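Uncharacterized protein (PDB 3LFT) binds L-tryptophan and is probably the substrate-binding component of an ABC transporter, presumably delivering this amino acid or a related ligand to its membrane partner. Local coordinates at residues F202-V205 and V206-Q210; E124-K127 and A128-N132. All blocks are in the same frame, centred on the assembly; numbering follows the deposited sequence. Where two conformers were deposited one is given.

Interaction 1. Residues F202-V205 and V206-Q210; sequences FPTV and VSSNQ
The ring of Phe202 meets Val206, one helical turn on, through a single methyl: Val206 CG2 comes up obliquely to the ring at CD2, CE2 and CZ, closest at 3.3 Å from Phe202 CE2, a tight approach for two carbons. Ile216 and Pro218 of strand 216-218, with Val226, also pack on this ring. Phe202 CG lies anti to the backbone N (chi1 -169°), which swings the ring forward along the helix to that methyl. The other flat group, the Asn209 amide, is held outside the contact by ND2 donating to Lys214 O, while Asn209 CB rests 3.3 Å from Val205 O. Beneath the side chains runs regular i to i+4 bonding: Val206 N to Phe202 O at 3.1 Å, Ser207 N to Pro203 O at 2.9 Å, Ser208 N to Thr204 O at 2.9 Å, and Asn209 N to Val205 O at 3.0 Å. Phe202, Val205 and Asn209 meet Ile216, whereas Thr204, Val205 and Ser208 meet helix 176-183. The carbonyls of Pro203 and Thr204 already accept amide protons, so the nearby serine hydroxyls add at most a secondary contact: Ser208 OG to Thr204 O is weak and unsettled, and Ser207 OG, modelled in two conformers, is doubtful.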
ATOM      1  N   PHE A 202       5.008 -10.795  -5.259  1.00  5.73           N
ATOM      2  CA  PHE A 202       6.128 -10.095  -5.897  1.00  4.84           C
ATOM      3  C   PHE A 202       7.329 -10.977  -6.283  1.00  5.06           C
ATOM      4  O   PHE A 202       7.937 -10.749  -7.327  1.00  4.44           O
ATOM      5  CB  PHE A 202       6.558  -8.845  -5.131  1.00  5.21           C
ATOM      6  CG  PHE A 202       7.509  -8.000  -5.921  1.00  4.59           C
ATOM      7  CD1 PHE A 202       7.073  -7.295  -7.044  1.00  4.53           C
ATOM      8  CD2 PHE A 202       8.869  -7.968  -5.596  1.00  4.58           C
ATOM      9  CE1 PHE A 202       7.961  -6.568  -7.817  1.00  5.64           C
ATOM     10  CE2 PHE A 202       9.752  -7.217  -6.378  1.00  4.57           C
ATOM     11  CZ  PHE A 202       9.287  -6.528  -7.473  1.00  6.08           C
ATOM     12  N   PRO A 203       7.675 -11.991  -5.467  1.00  4.98           N
ATOM     13  CA  PRO A 203       8.769 -12.863  -5.925  1.00  5.82           C
ATOM     14  C   PRO A 203       8.492 -13.526  -7.279  1.00  5.48           C
ATOM     15  O   PRO A 203       9.442 -13.827  -8.012  1.00  6.26           O
ATOM     16  CB  PRO A 203       8.902 -13.874  -4.787  1.00  5.93           C
ATOM     17  CG  PRO A 203       8.511 -13.050  -3.566  1.00  5.94           C
ATOM     18  CD  PRO A 203       7.341 -12.228  -4.047  1.00  5.53           C
ATOM     19  N   THR A 204       7.221 -13.690  -7.646  1.00  5.89           N
ATOM     20  CA  THR A 204       6.859 -14.253  -8.959  1.00  6.23           C
ATOM     21  C   THR A 204       7.193 -13.266 -10.077  1.00  5.77           C
ATOM     22  O   THR A 204       7.632 -13.668 -11.158  1.00  5.58           O
ATOM     23  CB  THR A 204       5.374 -14.613  -9.013  1.00  6.99           C
ATOM     24  OG1 THR A 204       5.112 -15.587  -8.003  1.00  8.68           O
ATOM     25  CG2 THR A 204       4.967 -15.171 -10.375  1.00  6.96           C
ATOM     26  N   VAL A 205       7.008 -11.970  -9.812  1.00  5.34           N
ATOM     27  CA  VAL A 205       7.408 -10.950 -10.778  1.00  6.26           C
ATOM     28  C   VAL A 205       8.917 -11.030 -11.003  1.00  6.21           C
ATOM     29  O   VAL A 205       9.384 -11.033 -12.152  1.00  6.65           O
ATOM     30  CB  VAL A 205       7.032  -9.527 -10.299  1.00  5.56           C
ATOM     31  CG1 VAL A 205       7.469  -8.493 -11.325  1.00  6.78           C
ATOM     32  CG2 VAL A 205       5.526  -9.403 -10.021  1.00  7.15           C
ATOM     33  N   VAL A 206       9.679 -11.104  -9.909  1.00  5.75           N
ATOM     34  CA  VAL A 206      11.141 -11.101  -9.986  1.00  5.80           C
ATOM     35  C   VAL A 206      11.653 -12.350 -10.721  1.00  5.68           C
ATOM     36  O   VAL A 206      12.533 -12.259 -11.588  1.00  6.28           O
ATOM     37  CB  VAL A 206      11.775 -10.999  -8.583  1.00  5.91           C
ATOM     38  CG1 VAL A 206      13.301 -11.060  -8.655  1.00  6.97           C
ATOM     39  CG2 VAL A 206      11.333  -9.730  -7.899  1.00  5.99           C
ATOM     40  N   SER A 207      11.077 -13.511 -10.407  1.00  5.52           N
ATOM     41  CA  SER A 207      11.534 -14.747 -11.033  0.50  5.44           C
ATOM     42  C   SER A 207      11.154 -14.782 -12.508  1.00  5.61           C
ATOM     43  O   SER A 207      11.968 -15.202 -13.348  1.00  5.88           O
ATOM     44  CB  SER A 207      11.017 -15.982 -10.289  0.50  5.66           C
ATOM     45  OG  SER A 207       9.609 -16.019 -10.270  0.50  4.05           O
ATOM     46  N   SER A 208       9.944 -14.333 -12.836  1.00  6.20           N
ATOM     47  CA  SER A 208       9.503 -14.286 -14.231  1.00  7.39           C
ATOM     48  C   SER A 208      10.332 -13.318 -15.071  1.00  7.41           C
ATOM     49  O   SER A 208      10.557 -13.564 -16.252  1.00  8.12           O
ATOM     50  CB  SER A 208       8.023 -13.948 -14.345  1.00  7.75           C
ATOM     51  OG  SER A 208       7.235 -15.061 -13.948  1.00  9.34           O
ATOM     52  N   ASN A 209      10.795 -12.233 -14.451  1.00  7.30           N
ATOM     53  CA  ASN A 209      11.625 -11.222 -15.124  1.00  7.39           C
ATOM     54  C   ASN A 209      13.133 -11.535 -15.149  1.00  7.85           C
ATOM     55  O   ASN A 209      13.924 -10.761 -15.702  1.00  7.36           O
ATOM     56  CB  ASN A 209      11.330  -9.846 -14.485  1.00  6.98           C
ATOM     57  CG  ASN A 209      12.121  -8.708 -15.112  1.00  8.72           C
ATOM     58  OD1 ASN A 209      12.088  -8.485 -16.328  1.00 10.01           O
ATOM     59  ND2 ASN A 209      12.852  -7.984 -14.279  1.00  8.68           N
ATOM     60  N   GLN A 210      13.569 -12.660 -14.585  1.00  7.50           N
ATOM     61  CA  GLN A 210      15.005 -12.983 -14.588  1.00  8.73           C
ATOM     62  C   GLN A 210      15.555 -13.120 -15.996  1.00  8.48           C
ATOM     63  O   GLN A 210      16.742 -12.850 -16.242  1.00  9.92           O
ATOM     64  CB  GLN A 210      15.326 -14.280 -13.824  1.00  8.76           C
ATOM     65  CG  GLN A 210      15.317 -14.162 -12.298  1.00  9.66           C
ATOM     66  CD  GLN A 210      16.361 -13.186 -11.739  1.00 10.88           C
ATOM     67  OE1 GLN A 210      17.431 -12.987 -12.315  1.00 13.27           O
ATOM     68  NE2 GLN A 210      16.042 -12.580 -10.601  1.00 10.81           N
TER

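Interaction 2. Residues E124-K127 and A128-N132; sequences ELIK and ALTPN
Leu129 N reaches back to Leu125 O at 2.8 Å as helix 119-129 makes its last turn. One residue earlier Ala128 N bonds to Glu124 O at 3.0 Å, with a bent N-H...O and a weak second reach to Leu125 O. One residue later Thr130 N still bonds to Ile126 O at 3.0 Å, although Thr130 has itself left helical backbone angles (phi/psi -128°/76°). The chain therefore departs the helix with its final amide anchored, and Pro131, which has no N-H to give, follows; its CA makes a long C-H...O contact with Lys127 O.

Among the side chains, Thr130 turns back on the helix. Its OG1 sits between the backbone N and the carbonyl carbon (chi1 50°), which brings it 3.1 Å from Ile126 O and 3.8 Å from Ile126 CG2, the two side chains crossing at a slant. The main polar partner of this buried hydroxyl is Tyr217 OH; whether a proton of Thr130 OG1 also serves Ile126 O is not settled. Leu125 CD1 touches Leu129 CB loosely, one turn apart. Lys127, bent at chi2 and chi3, curls alongside the helix end: its NZ donates to Ala161 O and, at 2.8 Å, to a water that has only a weak link to Pro131 O.

Around this turn, Leu125 packs on Ala230 and Val232 of strand 230-233, and Leu129 on Ala230 and Tyr217. Ile126 also lies against Tyr217 of strand 216-218, while Ile281 covers Leu129 and Thr130. The helix C-terminus thus touches strands of two sheets, and the chain runs on from it to strand 135-141.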
ATOM      1  N   GLU A 124      10.099  11.006 -11.897  1.00  6.36           N
ATOM      2  CA  GLU A 124      11.386  11.709 -11.899  1.00  6.49           C
ATOM      3  C   GLU A 124      12.539  10.726 -11.663  1.00  6.07           C
ATOM      4  O   GLU A 124      13.578  10.825 -12.307  1.00  5.91           O
ATOM      5  CB  GLU A 124      11.397  12.876 -10.891  1.00  6.53           C
ATOM      6  CG  GLU A 124      10.509  14.053 -11.321  1.00 11.05           C
ATOM      7  CD  GLU A 124      10.093  15.004 -10.190  1.00 15.42           C
ATOM      8  OE1 GLU A 124      10.195  14.656  -8.987  1.00 17.73           O
ATOM      9  OE2 GLU A 124       9.623  16.116 -10.519  1.00 19.21           O
ATOM     10  N   LEU A 125      12.346   9.761 -10.771  1.00  5.67           N
ATOM     11  CA  LEU A 125      13.390   8.767 -10.485  1.00  5.44           C
ATOM     12  C   LEU A 125      13.663   7.875 -11.695  1.00  5.74           C
ATOM     13  O   LEU A 125      14.818   7.575 -12.019  1.00  5.76           O
ATOM     14  CB  LEU A 125      13.001   7.918  -9.277  1.00  5.93           C
ATOM     15  CG  LEU A 125      14.047   6.880  -8.810  1.00  6.00           C
ATOM     16  CD1 LEU A 125      15.384   7.480  -8.402  1.00  8.13           C
ATOM     17  CD2 LEU A 125      13.442   6.072  -7.646  1.00  9.15           C
ATOM     18  N   ILE A 126      12.592   7.442 -12.360  1.00  5.32           N
ATOM     19  CA  ILE A 126      12.747   6.639 -13.568  1.00  5.52           C
ATOM     20  C   ILE A 126      13.548   7.386 -14.641  1.00  5.22           C
ATOM     21  O   ILE A 126      14.457   6.815 -15.258  1.00  5.82           O
ATOM     22  CB  ILE A 126      11.383   6.189 -14.125  1.00  5.16           C
ATOM     23  CG1 ILE A 126      10.713   5.226 -13.123  1.00  4.98           C
ATOM     24  CG2 ILE A 126      11.557   5.517 -15.509  1.00  5.58           C
ATOM     25  CD1 ILE A 126       9.213   4.983 -13.396  1.00  7.92           C
ATOM     26  N   LYS A 127      13.206   8.656 -14.858  1.00  5.04           N
ATOM     27  CA  LYS A 127      13.908   9.501 -15.825  1.00  5.79           C
ATOM     28  C   LYS A 127      15.382   9.683 -15.467  1.00  5.75           C
ATOM     29  O   LYS A 127      16.232   9.738 -16.360  1.00  6.42           O
ATOM     30  CB  LYS A 127      13.241  10.874 -15.912  1.00  5.86           C
ATOM     31  CG  LYS A 127      11.841  10.868 -16.486  1.00  7.24           C
ATOM     32  CD  LYS A 127      11.789  10.585 -17.983  1.00  6.97           C
ATOM     33  CE  LYS A 127      12.423  11.703 -18.782  1.00  7.32           C
ATOM     34  NZ  LYS A 127      12.031  11.575 -20.214  1.00  8.51           N
ATOM     35  N   ALA A 128      15.686   9.785 -14.171  1.00  5.92           N
ATOM     36  CA  ALA A 128      17.056  10.029 -13.724  1.00  6.60           C
ATOM     37  C   ALA A 128      17.900   8.759 -13.711  1.00  6.17           C
ATOM     38  O   ALA A 128      19.072   8.778 -14.116  1.00  7.23           O
ATOM     39  CB  ALA A 128      17.042  10.662 -12.346  1.00  6.68           C
ATOM     40  N   LEU A 129      17.303   7.660 -13.259  1.00  6.65           N
ATOM     41  CA  LEU A 129      18.052   6.439 -13.018  1.00  6.51           C
ATOM     42  C   LEU A 129      18.184   5.555 -14.258  1.00  6.55           C
ATOM     43  O   LEU A 129      19.214   4.911 -14.470  1.00  6.43           O
ATOM     44  CB  LEU A 129      17.410   5.677 -11.844  1.00  7.12           C
ATOM     45  CG  LEU A 129      18.103   4.427 -11.312  1.00  6.76           C
ATOM     46  CD1 LEU A 129      19.520   4.715 -10.849  1.00  7.55           C
ATOM     47  CD2 LEU A 129      17.278   3.852 -10.175  1.00  6.96           C
ATOM     48  N   THR A 130      17.127   5.510 -15.066  1.00  6.24           N
ATOM     49  CA  THR A 130      17.130   4.731 -16.301  1.00  6.85           C
ATOM     50  C   THR A 130      16.686   5.633 -17.452  1.00  6.87           C
ATOM     51  O   THR A 130      15.545   5.547 -17.925  1.00  6.65           O
ATOM     52  CB  THR A 130      16.251   3.457 -16.216  1.00  6.58           C
ATOM     53  OG1 THR A 130      14.955   3.799 -15.704  1.00  6.48           O
ATOM     54  CG2 THR A 130      16.891   2.418 -15.301  1.00  6.98           C
ATOM     55  N   PRO A 131      17.594   6.516 -17.915  1.00  8.03           N
ATOM     56  CA  PRO A 131      17.189   7.452 -18.955  1.00  7.98           C
ATOM     57  C   PRO A 131      16.874   6.797 -20.305  1.00  8.62           C
ATOM     58  O   PRO A 131      16.290   7.458 -21.162  1.00  8.30           O
ATOM     59  CB  PRO A 131      18.404   8.390 -19.080  1.00  7.19           C
ATOM     60  CG  PRO A 131      19.564   7.604 -18.520  1.00  9.09           C
ATOM     61  CD  PRO A 131      18.963   6.767 -17.432  1.00  7.69           C
ATOM     62  N   ASN A 132      17.236   5.526 -20.489  1.00  8.95           N
ATOM     63  CA  ASN A 132      16.930   4.812 -21.740  1.00 10.07           C
ATOM     64  C   ASN A 132      15.523   4.200 -21.797  1.00  9.35           C
ATOM     65  O   ASN A 132      15.082   3.725 -22.848  1.00 10.28           O
ATOM     66  CB  ASN A 132      17.996   3.741 -22.030  1.00 11.02           C
ATOM     67  CG  ASN A 132      18.029   3.298 -23.505  1.00 14.07           C
ATOM     68  OD1 ASN A 132      17.772   4.083 -24.427  1.00 16.62           O
ATOM     69  ND2 ASN A 132      18.386   2.035 -23.725  1.00 16.99           N
TER
HETATM   70  O   HOH W   1      13.272   9.107 -20.718  1.00 13.57           O

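Interaction 2 comes first along the chain, at the end of helix 119-129, and interaction 1 follows at helix 202-208; their centres are 21 Å apart and their nearest atoms about 11 Å, so they do not touch. What they share is strand 216-218, at one border of the four-stranded parallel sheet: interaction 1 packs on its Ile216 and Pro218, interaction 2 on its Tyr217. Both belong to the lobe built on that sheet, consistent with the two-lobed architecture of periplasmic-type binding proteins. The Phe202 side chain lies about 9 Å from the bound tryptophan, so helix 202-208 begins near the ligand cleft, whereas interaction 2 joins the end of helix 119-129 to strands 216-218 and 230-233.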